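Local coordinates for putative cell adhesion protein (Parabacteroides distasonis, PDB 3LIU), which probably serves as a fimbrial subunit of the FimA/Mfa1 family, building pili through which this gut bacterium is thought to adhere, at residues A[93-96]-A[97-101]; A[114-117]-A[118-121]; A[255-258]-A[259-263]. All blocks are in the same frame, centred on the assembly; numbering follows the deposited sequence.

Interaction 1 of 3, residues A[93-96]-A[97-101]; sequences APVI and QTELA
Ala93 hands its carbonyl O to the backbone N of Gln97 at 2.9 Å. Ala93 sits at the N-cap position, just before the helix begins, and this is the first i to i+4 bond of the turn. Pro94 follows, its O receiving a weak bond from Thr98 N and a firmer one from a water, which also lies 2.6 Å from Thr98 OG1; the water thus bridges the carbonyl and the hydroxyl at the start of the helix. Over the same end folds Gln97: with CG on the side of its own backbone N (chi1 -65°), CG comes 3.4 Å from Ala93 O, while the amide reaches back over Pro94 CA and gives NE2 to the carbonyl O of Ala92. With an alanine here, Ala92 O would probably lose that donor and the amide's contact with Pro94 would go. The segment 93-101 is the start and body of a short helix, one of few in this predominantly beta, FimA-type protein. At Val95 the carbonyl O takes Glu99 N at 3.1 Å in a nearly straight bond (167° at the hydrogen). Val95 CG1 lies near Glu99 OE2, and CG of the same glutamate rests 3.5 Å from Val95 O. Ile96 closes the series: its O accepts Leu100 N at 2.8 Å, CD1 reaches Glu99 OE1 at 3.6 Å, and CG2 packs against Leu100 CD1. These two buried side chains face inward, Ile96 onto Ile114 and Asn115 of strand 113-115, Leu100 onto Thr47 of strand 45-52.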
loop_
_atom_site.group_PDB
_atom_site.type_symbol
_atom_site.label_atom_id
_atom_site.label_comp_id
_atom_site.label_asym_id
_atom_site.label_seq_id
_atom_site.Cartn_x
_atom_site.Cartn_y
_atom_site.Cartn_z
ATOM N N ALA A 93 -7.756 -9.486 -8.154
ATOM C CA ALA A 93 -9.181 -9.767 -7.886
ATOM C C ALA A 93 -9.813 -10.312 -9.178
ATOM O O ALA A 93 -9.325 -10.035 -10.267
ATOM C CB ALA A 93 -9.917 -8.518 -7.389
ATOM N N PRO A 94 -10.841 -11.160 -9.059
ATOM C CA PRO A 94 -11.474 -11.738 -10.266
ATOM C C PRO A 94 -11.804 -10.762 -11.391
ATOM O O PRO A 94 -11.484 -11.034 -12.543
ATOM C CB PRO A 94 -12.736 -12.379 -9.694
ATOM C CG PRO A 94 -12.233 -12.947 -8.407
ATOM C CD PRO A 94 -11.343 -11.831 -7.837
ATOM N N VAL A 95 -12.403 -9.625 -11.065
ATOM C CA VAL A 95 -12.765 -8.645 -12.106
ATOM C C VAL A 95 -11.487 -8.032 -12.702
ATOM O O VAL A 95 -11.430 -7.757 -13.916
ATOM C CB VAL A 95 -13.715 -7.534 -11.558
ATOM C CG1 VAL A 95 -13.854 -6.344 -12.518
ATOM C CG2 VAL A 95 -15.124 -8.105 -11.250
ATOM N N ILE A 96 -10.458 -7.849 -11.880
ATOM C CA ILE A 96 -9.171 -7.315 -12.385
ATOM C C ILE A 96 -8.522 -8.329 -13.363
ATOM O O ILE A 96 -7.904 -7.949 -14.343
ATOM C CB ILE A 96 -8.195 -6.950 -11.240
ATOM C CG1 ILE A 96 -8.833 -5.974 -10.236
ATOM C CG2 ILE A 96 -6.810 -6.394 -11.779
ATOM C CD1 ILE A 96 -9.378 -4.622 -10.856
ATOM N N GLN A 97 -8.675 -9.618 -13.099
ATOM C CA GLN A 97 -8.125 -10.639 -13.988
ATOM C C GLN A 97 -8.677 -10.484 -15.408
ATOM O O GLN A 97 -7.942 -10.608 -16.364
ATOM C CB GLN A 97 -8.417 -12.053 -13.472
ATOM C CG GLN A 97 -7.754 -12.420 -12.148
ATOM C CD GLN A 97 -8.258 -13.760 -11.616
ATOM O OE1 GLN A 97 -8.754 -14.583 -12.374
ATOM N NE2 GLN A 97 -8.183 -13.954 -10.308
ATOM N N THR A 98 -9.960 -10.139 -15.523
ATOM C CA THR A 98 -10.588 -9.958 -16.799
ATOM C C THR A 98 -10.160 -8.666 -17.449
ATOM O O THR A 98 -9.875 -8.629 -18.663
ATOM C CB THR A 98 -12.111 -9.991 -16.665
ATOM O OG1 THR A 98 -12.490 -11.274 -16.182
ATOM C CG2 THR A 98 -12.762 -9.764 -18.029
ATOM N N GLU A 99 -10.092 -7.609 -16.658
ATOM C CA GLU A 99 -9.578 -6.337 -17.169
ATOM C C GLU A 99 -8.165 -6.504 -17.739
ATOM O O GLU A 99 -7.870 -6.025 -18.821
ATOM C CB GLU A 99 -9.586 -5.269 -16.071
ATOM C CG GLU A 99 -10.988 -4.809 -15.688
ATOM C CD GLU A 99 -11.004 -3.711 -14.625
ATOM O OE1 GLU A 99 -9.950 -3.297 -14.134
ATOM O OE2 GLU A 99 -12.096 -3.248 -14.267
ATOM N N LEU A 100 -7.316 -7.216 -17.004
ATOM C CA LEU A 100 -5.977 -7.472 -17.466
ATOM C C LEU A 100 -6.023 -8.312 -18.764
ATOM O O LEU A 100 -5.254 -8.057 -19.687
ATOM C CB LEU A 100 -5.136 -8.140 -16.362
ATOM C CG LEU A 100 -4.732 -7.327 -15.111
ATOM C CD1 LEU A 100 -4.091 -8.289 -14.057
ATOM C CD2 LEU A 100 -3.803 -6.111 -15.399
ATOM N N ALA A 101 -6.949 -9.269 -18.858
ATOM C CA ALA A 101 -7.004 -10.148 -20.016
ATOM C C ALA A 101 -7.478 -9.369 -21.269
ATOM O O ALA A 101 -7.259 -9.813 -22.393
ATOM C CB ALA A 101 -7.886 -11.342 -19.745
HETATM O O HOH W 1 -12.095 -12.898 -14.192
#

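Interaction 2 of 3, residues A[114-117]-A[118-121]; sequences INLS and DETL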
loop_
_atom_site.group_PDB
_atom_site.type_symbol
_atom_site.label_atom_id
_atom_site.label_comp_id
_atom_site.label_asym_id
_atom_site.label_seq_id
_atom_site.Cartn_x
_atom_site.Cartn_y
_atom_site.Cartn_z
ATOM N N ILE A 114 -6.437 -1.001 -9.717
ATOM C CA ILE A 114 -6.876 -1.964 -8.670
ATOM C C ILE A 114 -7.564 -1.169 -7.531
ATOM O O ILE A 114 -7.346 0.054 -7.407
ATOM C CB ILE A 114 -5.695 -2.880 -8.150
ATOM C CG1 ILE A 114 -4.520 -2.028 -7.666
ATOM C CG2 ILE A 114 -5.369 -3.963 -9.235
ATOM C CD1 ILE A 114 -3.213 -2.802 -7.076
ATOM N N ASN A 115 -8.385 -1.853 -6.727
ATOM C CA ASN A 115 -9.240 -1.228 -5.712
ATOM C C ASN A 115 -8.906 -1.735 -4.318
ATOM O O ASN A 115 -8.771 -2.939 -4.087
ATOM C CB ASN A 115 -10.700 -1.490 -6.023
ATOM C CG ASN A 115 -11.071 -1.033 -7.401
ATOM O OD1 ASN A 115 -11.149 0.184 -7.669
ATOM N ND2 ASN A 115 -11.265 -1.993 -8.308
ATOM N N LEU A 116 -8.731 -0.795 -3.408
ATOM C CA LEU A 116 -8.165 -1.070 -2.072
ATOM C C LEU A 116 -9.029 -2.012 -1.273
ATOM O O LEU A 116 -8.511 -2.852 -0.570
ATOM C CB LEU A 116 -7.917 0.238 -1.292
ATOM C CG LEU A 116 -7.202 0.064 0.058
ATOM C CD1 LEU A 116 -5.821 -0.656 -0.111
ATOM C CD2 LEU A 116 -6.966 1.447 0.773
ATOM N N SER A 117 -10.347 -1.916 -1.448
ATOM C CA SER A 117 -11.262 -2.743 -0.723
ATOM C C SER A 117 -11.119 -4.240 -1.050
ATOM O O SER A 117 -11.621 -5.060 -0.271
ATOM C CB SER A 117 -12.730 -2.255 -0.949
ATOM O OG SER A 117 -13.075 -2.398 -2.317
ATOM N N ASP A 118 -10.461 -4.594 -2.170
ATOM C CA ASP A 118 -10.094 -5.968 -2.440
ATOM C C ASP A 118 -8.871 -6.454 -1.692
ATOM O O ASP A 118 -8.621 -7.655 -1.726
ATOM C CB ASP A 118 -9.786 -6.217 -3.920
ATOM C CG ASP A 118 -10.999 -6.028 -4.823
ATOM O OD1 ASP A 118 -12.102 -6.275 -4.365
ATOM O OD2 ASP A 118 -10.826 -5.644 -5.976
ATOM N N GLU A 119 -8.094 -5.576 -1.051
ATOM C CA GLU A 119 -6.787 -6.020 -0.482
ATOM C C GLU A 119 -6.898 -6.631 0.919
ATOM O O GLU A 119 -6.654 -5.974 1.919
ATOM C CB GLU A 119 -5.768 -4.882 -0.491
ATOM C CG GLU A 119 -5.561 -4.245 -1.856
ATOM C CD GLU A 119 -4.849 -5.159 -2.869
ATOM O OE1 GLU A 119 -4.437 -6.311 -2.536
ATOM O OE2 GLU A 119 -4.739 -4.723 -4.030
ATOM N N THR A 120 -7.266 -7.897 0.956
ATOM C CA THR A 120 -7.333 -8.690 2.188
ATOM C C THR A 120 -6.340 -9.848 2.165
ATOM O O THR A 120 -5.881 -10.289 1.103
ATOM C CB THR A 120 -8.726 -9.292 2.352
ATOM O OG1 THR A 120 -8.949 -10.195 1.264
ATOM C CG2 THR A 120 -9.813 -8.167 2.334
ATOM N N LEU A 121 -6.016 -10.359 3.345
ATOM C CA LEU A 121 -5.161 -11.512 3.430
ATOM C C LEU A 121 -5.898 -12.694 2.829
ATOM O O LEU A 121 -5.289 -13.545 2.273
ATOM C CB LEU A 121 -4.674 -11.773 4.859
ATOM C CG LEU A 121 -3.847 -10.671 5.500
ATOM C CD1 LEU A 121 -3.360 -11.125 6.879
ATOM C CD2 LEU A 121 -2.676 -10.254 4.582
HETATM O O HOH W 2 -7.693 -4.827 -6.237
HETATM O O HOH W 3 -7.948 -3.569 2.195
HETATM O O HOH W 4 -13.989 -4.730 -3.179
#
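Leu116 O is gripped twice: Glu119 N gives it a hydrogen bond of 2.8 Å, and a water donates a second at 2.9 Å. The backbone donor stands well above the carbonyl plane, 49° out of it, yet the N-H points nearly straight at the oxygen (165°). The same water also donates to Glu119 O, so it joins both ends of this turn. Together with Asp118 N to Asn115 O at 3.0 Å, the i to i+3 bonds define a short 3-10 turn that carries the chain off the end of strand 113-115; Glu119, just beyond, is the centre of an inverse gamma turn. Both segments belong to the FimA family region. The Asp118 carboxylate reaches the preceding residues through water. One water accepts from Asn115 N and donates to Asp118 OD2, while another donates to Asp118 OD1 and lies 2.6 Å from Ser117 OG, so each carboxylate oxygen has its own bridge. Glu119 turns into the protein. Its first torsion (chi1 -54°) sets CG anti to the carbonyl carbon and against Leu116 CD1 at 4.0 Å, the two side chains crossing at about a right angle; a bend at chi2 then carries the carboxylate toward Ile114. The buried carboxylate has partners at both oxygens: OE1 forms a salt bridge with Lys123, and OE2 is hydrogen-bonded to Thr126 and Tyr285. These partners are likely to stabilise the ionised form and would hold the carboxylate against rotation. The methyl CD1 of Ile114 comes within 3.9 Å of Glu119 OE2.

Interaction 3 of 3, residues A[255-258]-A[259-263]; sequences SYKK and GLQTK
Lys257 reaches forward over the next residues and touches Gln261 along much of its length. From CB the chain leaves with CG anti to the backbone N, and CG lies 3.8 Å from Gln261 NE2. A bend at chi2 (-83°) then turns CD along the glutamine, and CE rests 3.5 Å from Gln261 CD, the two side chains running past each other in opposite directions. At the tip, NZ donates to Gly259 O at 2.9 Å, almost in line with the C=O bond (174°), and to a water at 2.8 Å that also accepts from Gln261 N. NZ is also hydrogen-bonded to Asp252 O, so the buried ammonium is met by two backbone carbonyls and a water. The segment 255-263 is an irregular loop running into strand 262-263, which pairs in parallel with strand 238-240; NZ links Gly259 O, and through the water Gln261 N, across the bend leading into that strand. Gly259 adopts a positive phi, and a side chain there would run into Lys258 O. Lys258 O accepts from Gln261 NE2 at 3.1 Å in a nearly straight bond (163°), the acceptor lying close to the amide plane, while a second bond from NE2 goes to Ser207 OG.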
loop_
_atom_site.group_PDB
_atom_site.type_symbol
_atom_site.label_atom_id
_atom_site.label_comp_id
_atom_site.label_asym_id
_atom_site.label_seq_id
_atom_site.Cartn_x
_atom_site.Cartn_y
_atom_site.Cartn_z
ATOM N N SER A 255 -9.122 21.610 7.969
ATOM C CA SER A 255 -7.819 21.982 7.343
ATOM C C SER A 255 -6.926 20.747 7.041
ATOM O O SER A 255 -6.112 20.760 6.121
ATOM C CB SER A 255 -7.061 23.003 8.211
ATOM O OG SER A 255 -6.644 22.420 9.435
ATOM N N TYR A 256 -7.138 19.663 7.769
ATOM C CA TYR A 256 -6.333 18.482 7.620
ATOM C C TYR A 256 -6.822 17.460 6.563
ATOM O O TYR A 256 -6.074 16.567 6.177
ATOM C CB TYR A 256 -6.237 17.794 8.970
ATOM C CG TYR A 256 -5.388 18.476 10.041
ATOM C CD1 TYR A 256 -4.552 19.541 9.752
ATOM C CD2 TYR A 256 -5.374 17.975 11.345
ATOM C CE1 TYR A 256 -3.735 20.098 10.730
ATOM C CE2 TYR A 256 -4.566 18.540 12.339
ATOM C CZ TYR A 256 -3.741 19.577 12.021
ATOM O OH TYR A 256 -2.926 20.137 12.976
ATOM N N LYS A 257 -8.072 17.575 6.114
ATOM C CA LYS A 257 -8.720 16.501 5.371
ATOM C C LYS A 257 -9.880 17.109 4.614
ATOM O O LYS A 257 -10.829 17.642 5.245
ATOM C CB LYS A 257 -9.209 15.420 6.351
ATOM C CG LYS A 257 -9.923 14.222 5.776
ATOM C CD LYS A 257 -11.390 14.430 5.499
ATOM C CE LYS A 257 -12.123 13.108 5.306
ATOM N NZ LYS A 257 -13.620 13.320 5.089
ATOM N N LYS A 258 -9.799 17.066 3.279
ATOM C CA LYS A 258 -10.826 17.627 2.419
ATOM C C LYS A 258 -11.652 16.544 1.767
ATOM O O LYS A 258 -11.170 15.433 1.523
ATOM C CB LYS A 258 -10.220 18.543 1.339
ATOM C CG LYS A 258 -9.498 19.759 1.878
ATOM C CD LYS A 258 -10.426 20.623 2.778
ATOM C CE LYS A 258 -9.805 21.886 3.258
ATOM N NZ LYS A 258 -10.791 22.669 4.101
ATOM N N GLY A 259 -12.909 16.894 1.496
ATOM C CA GLY A 259 -13.829 16.077 0.731
ATOM C C GLY A 259 -14.617 15.008 1.481
ATOM O O GLY A 259 -14.229 14.522 2.561
ATOM N N LEU A 260 -15.732 14.616 0.879
ATOM C CA LEU A 260 -16.428 13.426 1.318
ATOM C C LEU A 260 -15.665 12.248 0.737
ATOM O O LEU A 260 -15.710 11.988 -0.443
ATOM C CB LEU A 260 -17.889 13.427 0.853
ATOM C CG LEU A 260 -18.802 12.221 1.130
ATOM C CD1 LEU A 260 -18.910 11.927 2.625
ATOM C CD2 LEU A 260 -20.236 12.463 0.550
ATOM N N GLN A 261 -14.984 11.539 1.615
ATOM C CA GLN A 261 -14.229 10.371 1.279
ATOM C C GLN A 261 -15.095 9.146 1.633
ATOM O O GLN A 261 -16.028 9.215 2.433
ATOM C CB GLN A 261 -12.923 10.372 2.106
ATOM C CG GLN A 261 -12.101 11.636 1.871
ATOM C CD GLN A 261 -10.702 11.570 2.497
ATOM O OE1 GLN A 261 -10.301 10.540 3.054
ATOM N NE2 GLN A 261 -9.946 12.654 2.355
ATOM N N THR A 262 -14.761 8.019 1.022
ATOM C CA THR A 262 -15.502 6.774 1.222
ATOM C C THR A 262 -15.014 5.996 2.445
ATOM O O THR A 262 -13.817 5.662 2.579
ATOM C CB THR A 262 -15.388 5.921 -0.054
ATOM O OG1 THR A 262 -15.909 6.671 -1.173
ATOM C CG2 THR A 262 -16.136 4.566 0.073
ATOM N N LYS A 263 -15.950 5.690 3.342
ATOM C CA LYS A 263 -15.655 4.876 4.492
ATOM C C LYS A 263 -15.282 3.450 4.119
ATOM O O LYS A 263 -15.942 2.799 3.308
ATOM C CB LYS A 263 -16.845 4.829 5.402
ATOM C CG LYS A 263 -16.639 4.034 6.691
ATOM C CD LYS A 263 -17.673 4.470 7.723
ATOM C CE LYS A 263 -18.313 3.346 8.451
ATOM N NZ LYS A 263 -19.309 2.738 7.612
HETATM O O HOH W 5 -15.713 11.519 4.385
#

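From the N terminus the three contacts come in series, none enclosing or crossing another. Interaction 1 closes the first turns of helix 94-101; interaction 2 begins on strand 113-115 and runs into the turn after it, with helix 106-110 between them. These two touch: Ala93 CB lies 3.3 Å from Asp118 OD2, and Ile96 CG2 packs 3.8 Å from Ile114 CG2, so the helix lies against the strand and its following turn. Interaction 3 comes much later, its centre about 20 Å from that of interaction 2 and about 29 Å from that of interaction 1. It touches neither, but strands 113-115 and 262-263 belong to the same mixed sheet, which also contains strand 193-213.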